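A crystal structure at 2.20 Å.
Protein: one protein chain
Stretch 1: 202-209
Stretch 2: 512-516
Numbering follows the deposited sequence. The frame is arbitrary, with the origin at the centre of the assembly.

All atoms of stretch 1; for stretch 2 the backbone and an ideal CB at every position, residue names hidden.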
ATOM      1  N   LEU A 202      18.706 -14.069  21.450  1.00 24.77           N
ATOM      2  CA  LEU A 202      19.158 -13.104  20.456  1.00 20.14           C
ATOM      3  C   LEU A 202      18.035 -12.620  19.552  1.00 22.16           C
ATOM      4  O   LEU A 202      17.828 -11.408  19.421  1.00 27.79           O
ATOM      5  CB  LEU A 202      20.281 -13.712  19.601  1.00 25.11           C
ATOM      6  CG  LEU A 202      20.812 -12.810  18.485  1.00 29.11           C
ATOM      7  CD1 LEU A 202      21.588 -11.641  19.079  1.00 24.69           C
ATOM      8  CD2 LEU A 202      21.677 -13.595  17.516  1.00 32.02           C
ATOM      9  N   GLU A 203      17.293 -13.544  18.938  1.00 35.00           N
ATOM     10  CA  GLU A 203      16.377 -13.190  17.856  1.00 34.47           C
ATOM     11  C   GLU A 203      15.283 -12.240  18.326  1.00 24.90           C
ATOM     12  O   GLU A 203      15.037 -11.205  17.697  1.00 23.84           O
ATOM     13  CB  GLU A 203      15.765 -14.459  17.263  1.00 34.74           C
ATOM     14  CG  GLU A 203      14.786 -14.217  16.132  1.00 36.20           C
ATOM     15  CD  GLU A 203      14.198 -15.511  15.603  1.00 47.97           C
ATOM     16  OE1 GLU A 203      14.836 -16.571  15.779  1.00 49.74           O
ATOM     17  OE2 GLU A 203      13.096 -15.474  15.020  1.00 55.71           O
ATOM     18  N   ILE A 204      14.608 -12.576  19.420  1.00 21.20           N
ATOM     19  CA  ILE A 204      13.479 -11.772  19.886  1.00 19.34           C
ATOM     20  C   ILE A 204      13.958 -10.398  20.350  1.00 23.52           C
ATOM     21  O   ILE A 204      13.461  -9.384  19.839  1.00 27.03           O
ATOM     22  CB  ILE A 204      12.689 -12.494  20.991  1.00 29.53           C
ATOM     23  CG1 ILE A 204      12.041 -13.769  20.448  1.00 24.52           C
ATOM     24  CG2 ILE A 204      11.653 -11.560  21.586  1.00 24.70           C
ATOM     25  CD1 ILE A 204      11.368 -14.598  21.515  1.00 27.17           C
ATOM     26  N   PRO A 205      14.907 -10.293  21.293  1.00 29.03           N
ATOM     27  CA  PRO A 205      15.312  -8.947  21.740  1.00 27.80           C
ATOM     28  C   PRO A 205      15.951  -8.097  20.652  1.00 29.40           C
ATOM     29  O   PRO A 205      15.673  -6.894  20.585  1.00 24.21           O
ATOM     30  CB  PRO A 205      16.287  -9.237  22.890  1.00 26.35           C
ATOM     31  CG  PRO A 205      16.714 -10.641  22.696  1.00 20.25           C
ATOM     32  CD  PRO A 205      15.571 -11.346  22.086  1.00 23.24           C
ATOM     33  N   LEU A 206      16.792  -8.681  19.791  1.00 23.94           N
ATOM     34  CA  LEU A 206      17.445  -7.883  18.753  1.00 18.67           C
ATOM     35  C   LEU A 206      16.430  -7.299  17.778  1.00 25.74           C
ATOM     36  O   LEU A 206      16.514  -6.119  17.417  1.00 23.16           O
ATOM     37  CB  LEU A 206      18.477  -8.721  17.997  1.00 21.63           C
ATOM     38  CG  LEU A 206      19.069  -8.064  16.744  1.00 22.98           C
ATOM     39  CD1 LEU A 206      19.904  -6.850  17.117  1.00 20.86           C
ATOM     40  CD2 LEU A 206      19.887  -9.049  15.922  1.00 21.86           C
ATOM     41  N   LEU A 207      15.461  -8.110  17.346  1.00 21.60           N
ATOM     42  CA  LEU A 207      14.517  -7.659  16.326  1.00 19.75           C
ATOM     43  C   LEU A 207      13.572  -6.595  16.870  1.00 23.85           C
ATOM     44  O   LEU A 207      13.211  -5.655  16.152  1.00 18.17           O
ATOM     45  CB  LEU A 207      13.732  -8.849  15.775  1.00 18.81           C
ATOM     46  CG  LEU A 207      14.303  -9.550  14.538  1.00 20.59           C
ATOM     47  CD1 LEU A 207      15.733 -10.011  14.757  1.00 21.23           C
ATOM     48  CD2 LEU A 207      13.421 -10.719  14.121  1.00 28.31           C
ATOM     49  N   GLN A 208      13.157  -6.719  18.134  1.00 24.20           N
ATOM     50  CA  GLN A 208      12.320  -5.682  18.728  1.00 16.87           C
ATOM     51  C   GLN A 208      13.141  -4.447  19.079  1.00 20.09           C
ATOM     52  O   GLN A 208      12.649  -3.317  18.970  1.00 17.03           O
ATOM     53  CB  GLN A 208      11.593  -6.220  19.964  1.00 17.13           C
ATOM     54  CG  GLN A 208      10.698  -7.428  19.703  1.00 28.62           C
ATOM     55  CD  GLN A 208       9.399  -7.075  18.994  1.00 31.52           C
ATOM     56  OE1 GLN A 208       9.204  -5.944  18.546  1.00 26.86           O
ATOM     57  NE2 GLN A 208       8.497  -8.049  18.897  1.00 25.25           N
ATOM     58  N   LEU A 209      14.394  -4.643  19.504  1.00 23.15           N
ATOM     59  CA  LEU A 209      15.268  -3.510  19.802  1.00 20.31           C
ATOM     60  C   LEU A 209      15.479  -2.643  18.569  1.00 23.56           C
ATOM     61  O   LEU A 209      15.319  -1.417  18.625  1.00 24.13           O
ATOM     62  CB  LEU A 209      16.613  -4.001  20.339  1.00 20.32           C
ATOM     63  CG  LEU A 209      17.703  -2.938  20.469  1.00 28.62           C
ATOM     64  CD1 LEU A 209      17.333  -1.958  21.571  1.00 27.95           C
ATOM     65  CD2 LEU A 209      19.051  -3.583  20.744  1.00 21.51           C
ATOM     66  N   UNK A 512       1.341  -8.340  19.482  1.00 31.10           N
ATOM     67  CA  UNK A 512       2.548  -7.856  18.838  1.00 31.07           C
ATOM     68  C   UNK A 512       2.920  -8.749  17.661  1.00 37.37           C
ATOM     69  O   UNK A 512       2.548  -9.923  17.590  1.00 38.87           O
ATOM     70  CB  UNK A 512       3.700  -7.786  19.842  1.00 31.07           C
ATOM     71  N   UNK A 513       3.644  -8.156  16.711  1.00 36.13           N
ATOM     72  CA  UNK A 513       4.353  -8.891  15.693  1.00 21.73           C
ATOM     73  C   UNK A 513       5.845  -8.664  15.858  1.00 27.02           C
ATOM     74  O   UNK A 513       6.291  -7.899  16.718  1.00 23.74           O
ATOM     75  CB  UNK A 513       3.886  -8.479  14.296  1.00 21.73           C
ATOM     76  N   UNK A 514       6.613  -9.352  15.018  1.00 24.82           N
ATOM     77  CA  UNK A 514       8.062  -9.228  15.051  1.00 15.58           C
ATOM     78  C   UNK A 514       8.601  -9.520  13.660  1.00 21.47           C
ATOM     79  O   UNK A 514       8.035 -10.323  12.913  1.00 21.73           O
ATOM     80  CB  UNK A 514       8.678 -10.168  16.089  1.00 15.58           C
ATOM     81  N   UNK A 515       9.687  -8.837  13.302  1.00 23.36           N
ATOM     82  CA  UNK A 515      10.406  -9.152  12.082  1.00 29.99           C
ATOM     83  C   UNK A 515      10.126  -8.290  10.864  1.00 28.12           C
ATOM     84  O   UNK A 515      11.041  -7.663  10.321  1.00 31.36           O
ATOM     85  CB  UNK A 515      10.109 -10.607  11.712  1.00 29.99           C
ATOM     86  N   UNK A 516       8.869  -8.256  10.423  1.00 29.19           N
ATOM     87  CA  UNK A 516       8.506  -7.650   9.150  1.00 29.10           C
ATOM     88  C   UNK A 516       8.362  -6.137   9.273  1.00 31.20           C
ATOM     89  O   UNK A 516       8.234  -5.601  10.378  1.00 21.91           O
ATOM     90  CB  UNK A 516       7.204  -8.260   8.627  1.00 29.10           C
TER

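Stretch 1 is a helix from 203 onward, and the strip it turns to stretch 2 carries I204, L207 and Q208: two apolar side chains, and an amide that reaches out beyond them.

At position 512 the CA-to-CB bond points toward the helix, but the ideal CB stops 4.9 Å from Q208 NE2. Nothing apolar lies that close. A small residue would suit, and so would a polar one able to meet an amide. The residue is alanine, A512, which covers little of the helix.

Position 513 turns its CA-to-CB bond away, and no atom of stretch 1 lies within 5.5 Å of the ideal CB. Its phi/psi of -116/176 is open to most residues, so the helix places no demand on the side chain. What matters is the backbone: Q208 NE2 donates a hydrogen bond to the carbonyl O of 513, 3.1 Å away, with an N-H...O angle of 153°. Any residue could offer that oxygen. The deposited one is glycine, G513.

Position 514 is the one that meets the helix squarely. Its extended backbone directs CB toward stretch 1, with the ideal CB 3.5 Å from Q208 NE2 and 5.2 Å from L207 CD2. Ahead lies an apolar groove lined by I204 and L207, with no charge to satisfy. Valine, isoleucine, leucine or methionine would all be reasonable, the longer ones reaching deeper. The answer is isoleucine, I514, with chi1 and chi2 both t, so that the chain is extended and carries CD1 in toward the helix. Its CG1 packs 3.8 Å from L207 CB, and its CD1 arrives 3.8 Å from I204 O and 4.3 Å from I204 CG2.

Position 515 is decided by its own backbone. At phi/psi 99/-59 a CB would be jammed against the carbonyl O of 514, which calls for glycine before the helix is considered; the ideal CB would also sit 4.1 Å from L207 CD2. Glycine it is, and the CA of G515 lies 4.0 Å from L207 CD2. A water joins the two backbones, accepting from G515 N at 2.9 Å and donating a weak hydrogen bond to L207 O at 3.1 Å.

Position 516 is out of reach of stretch 1, which therefore leaves its choice open. Standing just before a helix, it favours a capping residue such as serine, threonine, aspartate or asparagine. It is threonine, T516, whose side chain caps a backbone N just past the stretch.

Stretch 2 512-516: AGIGT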
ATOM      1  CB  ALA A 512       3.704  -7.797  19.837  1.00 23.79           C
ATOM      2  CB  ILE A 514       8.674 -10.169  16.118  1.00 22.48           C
ATOM      3  CG1 ILE A 514      10.166  -9.890  16.303  1.00 31.63           C
ATOM      4  CG2 ILE A 514       8.441 -11.631  15.751  1.00 20.33           C
ATOM      5  CD1 ILE A 514      10.778 -10.639  17.476  1.00 24.05           C
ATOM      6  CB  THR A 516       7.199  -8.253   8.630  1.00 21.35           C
ATOM      7  OG1 THR A 516       6.131  -7.985   9.548  1.00 19.67           O
ATOM      8  CG2 THR A 516       7.341  -9.742   8.450  1.00 20.14           C
TER
HETATM    9  O   HOH W   1      10.622  -6.635  14.853  1.00 26.66           O
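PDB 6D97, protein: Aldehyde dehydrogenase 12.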